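Long-range contacts in thiamin pyrophosphokinase (Geobacillus thermodenitrificans, PDB 3K94), which probably catalyses the transfer of a pyrophosphate group from ATP to thiamine, giving the cofactor thiamine diphosphate: residues L14-Y20 with R97-A101; P44-F48 with I83-W87; H136-T142 with T196-G202; L116-D121 with L133-L137. The contacts are given in a common frame with arbitrary orientation. Residues are numbered along the deposited sequence.

Interaction 1 (L14-Y20 with R97-A101)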
# COMPACT_ATOMS: atom_id res chain seq x y z
N LEU B 14 -4.45 -12.30 -5.89
CA LEU B 14 -5.67 -12.17 -6.70
C LEU B 14 -6.86 -12.85 -6.04
O LEU B 14 -6.73 -13.92 -5.47
CB LEU B 14 -5.48 -12.82 -8.08
CG LEU B 14 -4.37 -12.32 -9.01
CD1 LEU B 14 -4.26 -13.24 -10.22
CD2 LEU B 14 -4.59 -10.89 -9.43
N PRO B 15 -8.05 -12.23 -6.13
CA PRO B 15 -9.25 -13.01 -5.79
C PRO B 15 -9.47 -14.09 -6.86
O PRO B 15 -8.79 -14.08 -7.90
CB PRO B 15 -10.39 -12.00 -5.88
CG PRO B 15 -9.81 -10.71 -6.35
CD PRO B 15 -8.38 -10.93 -6.75
N ASP B 16 -10.40 -15.00 -6.60
CA ASP B 16 -10.87 -15.92 -7.63
C ASP B 16 -11.70 -15.11 -8.64
O ASP B 16 -12.78 -14.62 -8.32
CB ASP B 16 -11.72 -17.03 -6.99
CG ASP B 16 -12.32 -17.99 -8.02
OD1 ASP B 16 -12.09 -17.83 -9.24
OD2 ASP B 16 -13.04 -18.92 -7.60
N LEU B 17 -11.18 -14.97 -9.85
CA LEU B 17 -11.79 -14.10 -10.85
C LEU B 17 -13.15 -14.58 -11.32
O LEU B 17 -13.96 -13.81 -11.85
CB LEU B 17 -10.85 -13.93 -12.05
CG LEU B 17 -9.50 -13.27 -11.72
CD1 LEU B 17 -8.73 -13.03 -13.01
CD2 LEU B 17 -9.72 -11.96 -10.95
N ARG B 18 -13.43 -15.87 -11.13
CA ARG B 18 -14.73 -16.40 -11.51
C ARG B 18 -15.83 -15.64 -10.80
O ARG B 18 -16.94 -15.52 -11.31
CB ARG B 18 -14.83 -17.88 -11.20
CG ARG B 18 -13.89 -18.74 -12.03
CD ARG B 18 -13.96 -20.18 -11.56
NE ARG B 18 -14.29 -20.24 -10.15
CZ ARG B 18 -14.15 -21.32 -9.39
NH1 ARG B 18 -13.66 -22.44 -9.91
NH2 ARG B 18 -14.48 -21.28 -8.10
N PHE B 19 -15.54 -15.12 -9.62
CA PHE B 19 -16.58 -14.43 -8.87
C PHE B 19 -16.71 -12.98 -9.29
O PHE B 19 -17.63 -12.28 -8.87
CB PHE B 19 -16.36 -14.58 -7.36
CG PHE B 19 -16.56 -15.99 -6.88
CD1 PHE B 19 -17.81 -16.58 -6.93
CD2 PHE B 19 -15.49 -16.73 -6.41
CE1 PHE B 19 -18.00 -17.88 -6.51
CE2 PHE B 19 -15.67 -18.04 -5.98
CZ PHE B 19 -16.93 -18.61 -6.04
N TYR B 20 -15.81 -12.53 -10.16
CA TYR B 20 -15.88 -11.19 -10.71
C TYR B 20 -16.26 -11.21 -12.19
O TYR B 20 -16.16 -10.19 -12.87
CB TYR B 20 -14.56 -10.43 -10.50
CG TYR B 20 -14.35 -10.05 -9.06
CD1 TYR B 20 -14.83 -8.84 -8.57
CD2 TYR B 20 -13.73 -10.92 -8.17
CE1 TYR B 20 -14.65 -8.49 -7.22
CE2 TYR B 20 -13.56 -10.59 -6.84
CZ TYR B 20 -14.01 -9.38 -6.38
OH TYR B 20 -13.83 -9.06 -5.05
N ARG B 97 -12.26 -2.03 -12.50
CA ARG B 97 -11.54 -2.65 -11.37
C ARG B 97 -10.17 -3.09 -11.82
O ARG B 97 -10.02 -3.66 -12.90
CB ARG B 97 -12.33 -3.83 -10.80
CG ARG B 97 -13.75 -3.47 -10.40
CD ARG B 97 -14.46 -4.59 -9.66
NE ARG B 97 -15.70 -4.12 -9.04
CZ ARG B 97 -16.91 -4.23 -9.58
NH1 ARG B 97 -17.08 -4.80 -10.77
NH2 ARG B 97 -17.97 -3.77 -8.92
N LEU B 98 -9.17 -2.79 -11.00
CA LEU B 98 -7.80 -3.21 -11.25
C LEU B 98 -7.44 -4.33 -10.30
O LEU B 98 -7.47 -4.16 -9.08
CB LEU B 98 -6.83 -2.04 -11.03
CG LEU B 98 -7.30 -0.70 -11.59
CD1 LEU B 98 -6.25 0.36 -11.35
CD2 LEU B 98 -7.64 -0.82 -13.11
N PHE B 99 -7.10 -5.48 -10.87
CA PHE B 99 -6.67 -6.65 -10.13
C PHE B 99 -5.18 -6.84 -10.39
O PHE B 99 -4.65 -6.31 -11.36
CB PHE B 99 -7.42 -7.89 -10.63
CG PHE B 99 -8.92 -7.80 -10.48
CD1 PHE B 99 -9.69 -7.29 -11.50
CD2 PHE B 99 -9.54 -8.22 -9.31
CE1 PHE B 99 -11.07 -7.21 -11.37
CE2 PHE B 99 -10.91 -8.14 -9.18
CZ PHE B 99 -11.68 -7.63 -10.21
N GLY B 100 -4.51 -7.59 -9.53
CA GLY B 100 -3.08 -7.78 -9.68
C GLY B 100 -2.31 -6.46 -9.60
O GLY B 100 -1.23 -6.33 -10.17
N ALA B 101 -2.86 -5.49 -8.89
CA ALA B 101 -2.21 -4.18 -8.80
C ALA B 101 -1.59 -3.93 -7.41
O ALA B 101 -1.12 -2.83 -7.14
CB ALA B 101 -3.20 -3.07 -9.17
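The contact is an apolar cluster at the end of strand 97-99, where the loop after strand 4-6 packs on the parallel part of the sheet. Phe99 is the central side chain. One face of its ring meets Leu17, with Leu17 CD2 4.1 Å from Phe99 CD2. Pro15 sits at the ring edge, where Pro15 CG is 3.9 Å from Phe99 CD2. Phe99 also points its edge at the face of Tyr20 in a T-shaped stack. The two ring centroids are 5.1 Å apart and the planes meet at 67°; Tyr20 CD1 comes 3.8 Å from Phe99 CZ. Strand 97-99 belongs to the large sheet of the catalytic α/β domain. It pairs there with strands 4-6 and 125-128, and Val127 also packs against Phe99, Pro15 and Tyr20. The loop holds its own shape. Asp16 OD1 accepts from Arg18 N at 3.0 Å, an Asx turn, and Asp16 OD2 forms a salt bridge to Arg18 NH2 at 2.8 Å. The 3-10 segment 17-19 overlaps this turn, with Tyr20 N bonded to Leu17 O at 2.8 Å. Beyond the strand, Leu14 CD2 lies 3.3 Å from Gly100 N. A side chain at Gly100 would crowd this methyl, and the residue has positive phi. The aliphatic part of Arg97 flanks Tyr20, with Arg97 CD 4.4 Å from Tyr20 CD1, while Arg97 NE is salt-bridged to Glu125.

Interaction 2 (P44-F48 with I83-W87)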
# COMPACT_ATOMS: atom_id res chain seq x y z
N PRO B 44 -9.14 -11.75 -23.16
CA PRO B 44 -8.99 -10.32 -22.95
C PRO B 44 -9.48 -9.62 -24.20
O PRO B 44 -9.15 -10.05 -25.31
CB PRO B 44 -7.47 -10.13 -22.82
CG PRO B 44 -6.89 -11.50 -22.68
CD PRO B 44 -7.85 -12.43 -23.35
N VAL B 45 -10.25 -8.55 -24.06
CA VAL B 45 -10.67 -7.83 -25.24
C VAL B 45 -9.48 -7.03 -25.73
O VAL B 45 -9.43 -6.56 -26.87
CB VAL B 45 -11.86 -6.92 -24.93
CG1 VAL B 45 -13.05 -7.77 -24.47
CG2 VAL B 45 -11.47 -5.91 -23.88
N ARG B 46 -8.48 -6.93 -24.86
CA ARG B 46 -7.31 -6.11 -25.11
C ARG B 46 -6.23 -6.49 -24.11
O ARG B 46 -6.54 -6.88 -22.99
CB ARG B 46 -7.70 -4.65 -24.96
CG ARG B 46 -6.67 -3.68 -25.43
CD ARG B 46 -7.32 -2.34 -25.71
NE ARG B 46 -8.10 -2.36 -26.94
CZ ARG B 46 -7.89 -1.54 -27.97
NH1 ARG B 46 -6.92 -0.62 -27.92
NH2 ARG B 46 -8.65 -1.62 -29.05
N ALA B 47 -4.96 -6.41 -24.52
CA ALA B 47 -3.84 -6.58 -23.59
C ALA B 47 -2.80 -5.48 -23.77
O ALA B 47 -2.65 -4.91 -24.85
CB ALA B 47 -3.20 -7.95 -23.76
N PHE B 48 -2.08 -5.17 -22.70
CA PHE B 48 -1.09 -4.10 -22.71
C PHE B 48 0.19 -4.58 -22.06
O PHE B 48 0.16 -5.14 -20.96
CB PHE B 48 -1.60 -2.91 -21.92
CG PHE B 48 -2.82 -2.27 -22.49
CD1 PHE B 48 -4.08 -2.75 -22.17
CD2 PHE B 48 -2.72 -1.16 -23.31
CE1 PHE B 48 -5.21 -2.14 -22.68
CE2 PHE B 48 -3.85 -0.55 -23.82
CZ PHE B 48 -5.10 -1.04 -23.51
N ILE B 83 -1.24 2.76 -19.18
CA ILE B 83 -1.77 2.82 -20.54
C ILE B 83 -3.09 2.07 -20.63
O ILE B 83 -4.02 2.53 -21.29
CB ILE B 83 -0.76 2.38 -21.65
CG1 ILE B 83 -0.24 0.96 -21.41
CG2 ILE B 83 0.40 3.35 -21.73
CD1 ILE B 83 0.88 0.58 -22.37
N ALA B 84 -3.18 0.93 -19.92
CA ALA B 84 -4.44 0.19 -19.90
C ALA B 84 -5.57 1.05 -19.31
O ALA B 84 -6.65 1.15 -19.88
CB ALA B 84 -4.30 -1.13 -19.12
N LEU B 85 -5.29 1.69 -18.18
CA LEU B 85 -6.32 2.51 -17.55
C LEU B 85 -6.66 3.74 -18.40
O LEU B 85 -7.84 4.09 -18.54
CB LEU B 85 -5.92 2.93 -16.14
CG LEU B 85 -6.99 3.73 -15.40
CD1 LEU B 85 -8.28 2.92 -15.18
CD2 LEU B 85 -6.42 4.22 -14.10
N ASP B 86 -5.64 4.39 -18.96
CA ASP B 86 -5.85 5.53 -19.85
C ASP B 86 -6.87 5.17 -20.95
O ASP B 86 -7.72 5.98 -21.32
CB ASP B 86 -4.52 5.95 -20.48
CG ASP B 86 -3.60 6.68 -19.52
OD1 ASP B 86 -4.06 7.12 -18.44
OD2 ASP B 86 -2.40 6.81 -19.85
N TRP B 87 -6.77 3.95 -21.47
CA TRP B 87 -7.70 3.50 -22.50
C TRP B 87 -9.07 3.21 -21.88
O TRP B 87 -10.09 3.74 -22.33
CB TRP B 87 -7.14 2.26 -23.23
CG TRP B 87 -8.15 1.57 -24.12
CD1 TRP B 87 -8.48 1.91 -25.40
CD2 TRP B 87 -8.97 0.44 -23.78
NE1 TRP B 87 -9.46 1.07 -25.88
CE2 TRP B 87 -9.77 0.15 -24.91
CE3 TRP B 87 -9.11 -0.36 -22.63
CZ2 TRP B 87 -10.70 -0.89 -24.92
CZ3 TRP B 87 -10.03 -1.40 -22.66
CH2 TRP B 87 -10.81 -1.65 -23.79
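Helix 83-87 packs on strand 46-48, a helix-on-sheet contact of the catalytic α/β domain. The segment axes approach to 9.0 Å and run at 142°. Ile83 comes first. Its CG1 is 3.8 Å from Phe48 CD2. Ala84 follows and lies over the face of the Phe48 ring. Ala84 CA is 3.6 Å from the ring centroid and 9° off the normal, a CH-pi contact, and Ala84 CB is 3.5 Å from Phe48 CD1. The small residue lets the ring lie close to the helix backbone. Leu85 points away from the strand. Trp87, one turn after Ile83, points back toward it. Trp87 CB meets Phe48 CZ at 3.9 Å, and Val45 CG2 lies 4.3 Å from Trp87 CH2. Phe48 also meets Trp72 of the neighbouring strand 71-72. Arg46 covers one face of the indole. Its guanidinium is stacked flat on Trp87, with centres 4.2 Å apart and planes at 5°, and Arg46 CD sits 3.7 Å from the centroid of the six-membered ring.

Interaction 3 (H136-T142 with T196-G202)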
# COMPACT_ATOMS: atom_id res chain seq x y z
N HIS B 136 -12.11 9.40 -3.73
CA HIS B 136 -13.35 10.11 -4.00
C HIS B 136 -13.23 11.63 -3.94
O HIS B 136 -12.50 12.18 -3.10
CB HIS B 136 -14.43 9.67 -3.00
CG HIS B 136 -14.74 8.21 -3.06
ND1 HIS B 136 -14.14 7.29 -2.22
CD2 HIS B 136 -15.57 7.51 -3.87
CE1 HIS B 136 -14.60 6.08 -2.51
NE2 HIS B 136 -15.45 6.19 -3.51
N LEU B 137 -13.98 12.30 -4.81
CA LEU B 137 -14.13 13.74 -4.77
C LEU B 137 -15.40 14.06 -3.98
O LEU B 137 -16.17 13.16 -3.66
CB LEU B 137 -14.21 14.29 -6.20
CG LEU B 137 -12.97 13.98 -7.07
CD1 LEU B 137 -13.07 14.59 -8.46
CD2 LEU B 137 -11.66 14.43 -6.39
N PRO B 138 -15.63 15.35 -3.65
CA PRO B 138 -16.82 15.65 -2.85
C PRO B 138 -18.12 15.13 -3.48
O PRO B 138 -18.28 15.08 -4.70
CB PRO B 138 -16.82 17.18 -2.78
CG PRO B 138 -15.36 17.54 -2.86
CD PRO B 138 -14.78 16.53 -3.84
N GLY B 139 -19.04 14.72 -2.61
CA GLY B 139 -20.32 14.17 -3.02
C GLY B 139 -20.84 13.28 -1.92
O GLY B 139 -20.30 13.27 -0.81
N THR B 140 -21.91 12.55 -2.21
CA THR B 140 -22.47 11.56 -1.29
C THR B 140 -22.34 10.21 -1.96
O THR B 140 -22.65 10.07 -3.15
CB THR B 140 -23.96 11.83 -1.00
OG1 THR B 140 -24.12 13.11 -0.38
CG2 THR B 140 -24.51 10.77 -0.07
N TYR B 141 -21.91 9.21 -1.20
CA TYR B 141 -21.64 7.91 -1.79
C TYR B 141 -22.28 6.84 -0.94
O TYR B 141 -22.38 6.99 0.27
CB TYR B 141 -20.13 7.67 -1.86
CG TYR B 141 -19.42 8.70 -2.70
CD1 TYR B 141 -19.34 8.55 -4.09
CD2 TYR B 141 -18.83 9.83 -2.13
CE1 TYR B 141 -18.71 9.49 -4.88
CE2 TYR B 141 -18.19 10.77 -2.91
CZ TYR B 141 -18.14 10.60 -4.28
OH TYR B 141 -17.50 11.53 -5.07
N THR B 142 -22.71 5.76 -1.58
CA THR B 142 -23.28 4.65 -0.83
C THR B 142 -22.22 3.64 -0.46
O THR B 142 -21.16 3.56 -1.08
CB THR B 142 -24.38 3.90 -1.63
OG1 THR B 142 -23.80 3.33 -2.81
CG2 THR B 142 -25.50 4.84 -2.02
N THR B 196 -24.07 5.60 4.03
CA THR B 196 -23.48 6.60 3.16
C THR B 196 -22.26 7.25 3.82
O THR B 196 -22.12 7.24 5.06
CB THR B 196 -24.49 7.72 2.85
OG1 THR B 196 -24.98 8.27 4.07
CG2 THR B 196 -25.66 7.18 2.06
N PHE B 197 -21.37 7.79 2.99
CA PHE B 197 -20.40 8.78 3.45
C PHE B 197 -20.51 9.98 2.53
O PHE B 197 -20.81 9.82 1.36
CB PHE B 197 -18.96 8.24 3.54
CG PHE B 197 -18.36 7.76 2.23
CD1 PHE B 197 -18.64 6.50 1.74
CD2 PHE B 197 -17.44 8.56 1.54
CE1 PHE B 197 -18.07 6.04 0.55
CE2 PHE B 197 -16.85 8.11 0.34
CZ PHE B 197 -17.17 6.85 -0.16
N SER B 198 -20.28 11.17 3.06
CA SER B 198 -20.33 12.36 2.23
C SER B 198 -19.38 13.40 2.79
O SER B 198 -19.06 13.40 3.97
CB SER B 198 -21.75 12.93 2.15
OG SER B 198 -22.18 13.46 3.39
N PHE B 199 -18.95 14.31 1.92
CA PHE B 199 -18.08 15.40 2.33
C PHE B 199 -18.21 16.48 1.29
O PHE B 199 -18.55 16.20 0.15
CB PHE B 199 -16.62 14.94 2.52
CG PHE B 199 -16.02 14.25 1.31
CD1 PHE B 199 -16.31 12.92 1.03
CD2 PHE B 199 -15.15 14.93 0.46
CE1 PHE B 199 -15.75 12.28 -0.07
CE2 PHE B 199 -14.57 14.30 -0.65
CZ PHE B 199 -14.88 12.97 -0.92
N SER B 200 -17.94 17.73 1.69
CA SER B 200 -18.19 18.86 0.80
C SER B 200 -16.92 19.40 0.17
O SER B 200 -16.97 20.10 -0.84
CB SER B 200 -18.89 19.99 1.57
OG SER B 200 -17.99 20.57 2.49
N GLU B 201 -15.78 19.10 0.77
CA GLU B 201 -14.50 19.58 0.25
C GLU B 201 -13.41 18.54 0.39
O GLU B 201 -13.41 17.75 1.34
CB GLU B 201 -14.05 20.83 0.99
CG GLU B 201 -14.88 22.06 0.72
CD GLU B 201 -14.28 23.29 1.36
OE1 GLU B 201 -13.12 23.21 1.84
OE2 GLU B 201 -14.96 24.34 1.39
N GLY B 202 -12.48 18.55 -0.56
CA GLY B 202 -11.27 17.74 -0.46
C GLY B 202 -11.32 16.43 -1.22
O GLY B 202 -12.17 16.23 -2.09
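Phe197, Phe199 and Pro138 have the most surface covered in this contact. Phe197 pairs with Tyr141 in a hydrogen-bonded antiparallel pair: Tyr141 N donates to Phe197 O at 2.9 Å, and Phe197 N to Tyr141 O at 3.0 Å. Its ring leans across the partner strand. Tyr141 CB lies over the ring face, 3.8 Å from the centroid. The edge of Phe197 meets the face of His136 in a T-shaped stack, with centroids 5.0 Å apart and planes at 75°. Phe199 pairs with Gly139 in the same way, through two backbone bonds of 3.2 Å, Gly139 N to Phe199 O and Phe199 N to Gly139 O. The ring of Phe199 lies under the turn that precedes the strand, with Phe199 CZ 3.0 Å from Leu137 O. Pro138 covers its face, and Pro138 CD also reaches Gly202 O at 3.2 Å. Tyr141 OH closes the turn by donating to Leu137 O at 2.5 Å. Thr140 and Ser198 lie on the other sheet face. Phe197 and Phe199 point inward to Met206 and Leu204 of the large sheet. Two facing sheets with an apolar interior are consistent with the β-sandwich of the thiamine-binding domain in this family.

Interaction 4 (L116-D121 with L133-L137)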
# COMPACT_ATOMS: atom_id res chain seq x y z
N LEU B 116 -5.46 6.27 -9.67
CA LEU B 116 -6.81 6.49 -9.17
C LEU B 116 -7.06 7.98 -8.86
O LEU B 116 -8.12 8.53 -9.18
CB LEU B 116 -7.10 5.60 -7.96
CG LEU B 116 -7.69 4.23 -8.31
CD1 LEU B 116 -6.82 3.50 -9.30
CD2 LEU B 116 -7.90 3.39 -7.05
N LEU B 117 -6.06 8.62 -8.26
CA LEU B 117 -6.16 10.04 -7.94
C LEU B 117 -6.24 10.91 -9.18
O LEU B 117 -7.03 11.84 -9.23
CB LEU B 117 -4.97 10.49 -7.09
CG LEU B 117 -5.04 9.88 -5.71
CD1 LEU B 117 -3.74 10.14 -4.98
CD2 LEU B 117 -6.25 10.44 -4.96
N LYS B 118 -5.41 10.61 -10.17
CA LYS B 118 -5.47 11.33 -11.43
C LYS B 118 -6.87 11.24 -12.02
O LYS B 118 -7.39 12.22 -12.55
CB LYS B 118 -4.43 10.81 -12.42
CG LYS B 118 -4.61 11.38 -13.82
CD LYS B 118 -3.52 10.91 -14.77
CE LYS B 118 -3.68 11.52 -16.15
NZ LYS B 118 -2.48 11.24 -16.98
N TYR B 119 -7.48 10.06 -11.92
CA TYR B 119 -8.84 9.86 -12.44
C TYR B 119 -9.87 9.80 -11.31
O TYR B 119 -10.80 9.00 -11.36
CB TYR B 119 -8.90 8.59 -13.29
CG TYR B 119 -8.06 8.65 -14.55
CD1 TYR B 119 -8.39 9.50 -15.60
CD2 TYR B 119 -6.93 7.85 -14.69
CE1 TYR B 119 -7.62 9.55 -16.75
CE2 TYR B 119 -6.17 7.89 -15.84
CZ TYR B 119 -6.51 8.74 -16.86
OH TYR B 119 -5.75 8.78 -18.01
N ALA B 120 -9.69 10.64 -10.29
CA ALA B 120 -10.54 10.60 -9.11
C ALA B 120 -12.03 10.75 -9.41
O ALA B 120 -12.86 10.27 -8.65
CB ALA B 120 -10.08 11.65 -8.09
N ASP B 121 -12.38 11.40 -10.52
CA ASP B 121 -13.79 11.56 -10.86
C ASP B 121 -14.41 10.34 -11.54
O ASP B 121 -15.60 10.32 -11.81
CB ASP B 121 -14.04 12.82 -11.71
CG ASP B 121 -13.23 12.84 -13.01
OD1 ASP B 121 -12.24 12.08 -13.15
OD2 ASP B 121 -13.59 13.63 -13.90
N LEU B 133 -9.97 -0.69 -2.73
CA LEU B 133 -9.49 0.65 -2.44
C LEU B 133 -10.03 1.59 -3.50
O LEU B 133 -10.03 1.27 -4.69
CB LEU B 133 -7.95 0.67 -2.38
CG LEU B 133 -7.21 1.97 -2.06
CD1 LEU B 133 -5.80 1.67 -1.59
CD2 LEU B 133 -7.17 2.90 -3.28
N THR B 134 -10.53 2.74 -3.04
CA THR B 134 -11.13 3.74 -3.91
C THR B 134 -10.79 5.13 -3.39
O THR B 134 -10.53 5.32 -2.20
CB THR B 134 -12.68 3.61 -3.97
OG1 THR B 134 -13.24 3.65 -2.65
CG2 THR B 134 -13.10 2.31 -4.66
N VAL B 135 -10.79 6.11 -4.30
CA VAL B 135 -10.60 7.50 -3.91
C VAL B 135 -11.78 8.32 -4.43
O VAL B 135 -12.38 7.97 -5.44
CB VAL B 135 -9.25 8.07 -4.43
CG1 VAL B 135 -8.07 7.23 -3.92
CG2 VAL B 135 -9.26 8.12 -5.94
N HIS B 136 -12.11 9.40 -3.73
CA HIS B 136 -13.35 10.11 -4.00
C HIS B 136 -13.23 11.63 -3.94
O HIS B 136 -12.50 12.18 -3.10
CB HIS B 136 -14.43 9.67 -3.00
CG HIS B 136 -14.74 8.21 -3.06
ND1 HIS B 136 -14.14 7.29 -2.22
CD2 HIS B 136 -15.57 7.51 -3.87
CE1 HIS B 136 -14.60 6.08 -2.51
NE2 HIS B 136 -15.45 6.19 -3.51
N LEU B 137 -13.98 12.30 -4.81
CA LEU B 137 -14.13 13.74 -4.77
C LEU B 137 -15.40 14.06 -3.98
O LEU B 137 -16.17 13.16 -3.66
CB LEU B 137 -14.21 14.29 -6.20
CG LEU B 137 -12.97 13.98 -7.07
CD1 LEU B 137 -13.07 14.59 -8.46
CD2 LEU B 137 -11.66 14.43 -6.39
O HOH W 1 -15.23 10.98 -7.16
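Val135 packs against Leu116 and Leu117 in the last turn of helix 106-118 and against Ala120 just after it. Val135 CG2 is 3.5 Å from Leu116 O and 3.9 Å from Leu116 CB. Val135 CG1 is 3.8 Å from Leu117 CD2, and Ala120 CB is 4.2 Å from Val135 CG2. Toward the start of the strand segment, Leu116 CD2 meets Leu133 CD2 at 3.9 Å. Past its end, Leu137 CD2 lies 3.6 Å from Ala120 CB, and Leu137 CD1 is 3.8 Å from Asp121 CB. The end of the helix thus lies on the sheet where strand 131-136 runs beside strand 125-128. Leu117 and Leu133 also pack on Arg180 and Phe110 of the second subunit, so the dimer interface borders this contact. One water joins the backbones. It donates to Ala120 O at 2.9 Å and accepts from Leu137 N at 3.0 Å. No direct hydrogen bond links the segments, so they are held by apolar packing and this water bridge.

In the fold
From the N terminus, interaction 1 closes a loop of 76 residues, from the segment after strand 4-6 to strand 97-99. Interaction 2 falls within that loop and sets helix 80-88 on strand 46-48. Interaction 4 comes next in series and folds helix 106-118 onto strand 131-136. It touches both earlier contacts: Leu98 CD1 lies 3.8 Å from Leu116 CD1, and Asp86 OD1 is 2.4 Å from Tyr119 OH, a probable hydrogen bond. Interactions 1, 2 and 4 all reach the large mixed sheet. Interaction 3 starts at His136 and Leu137, where interaction 4 ends. It closes a loop that contains strands but no helix, reaching residues 196-202, and ties in the smaller three-stranded sheet.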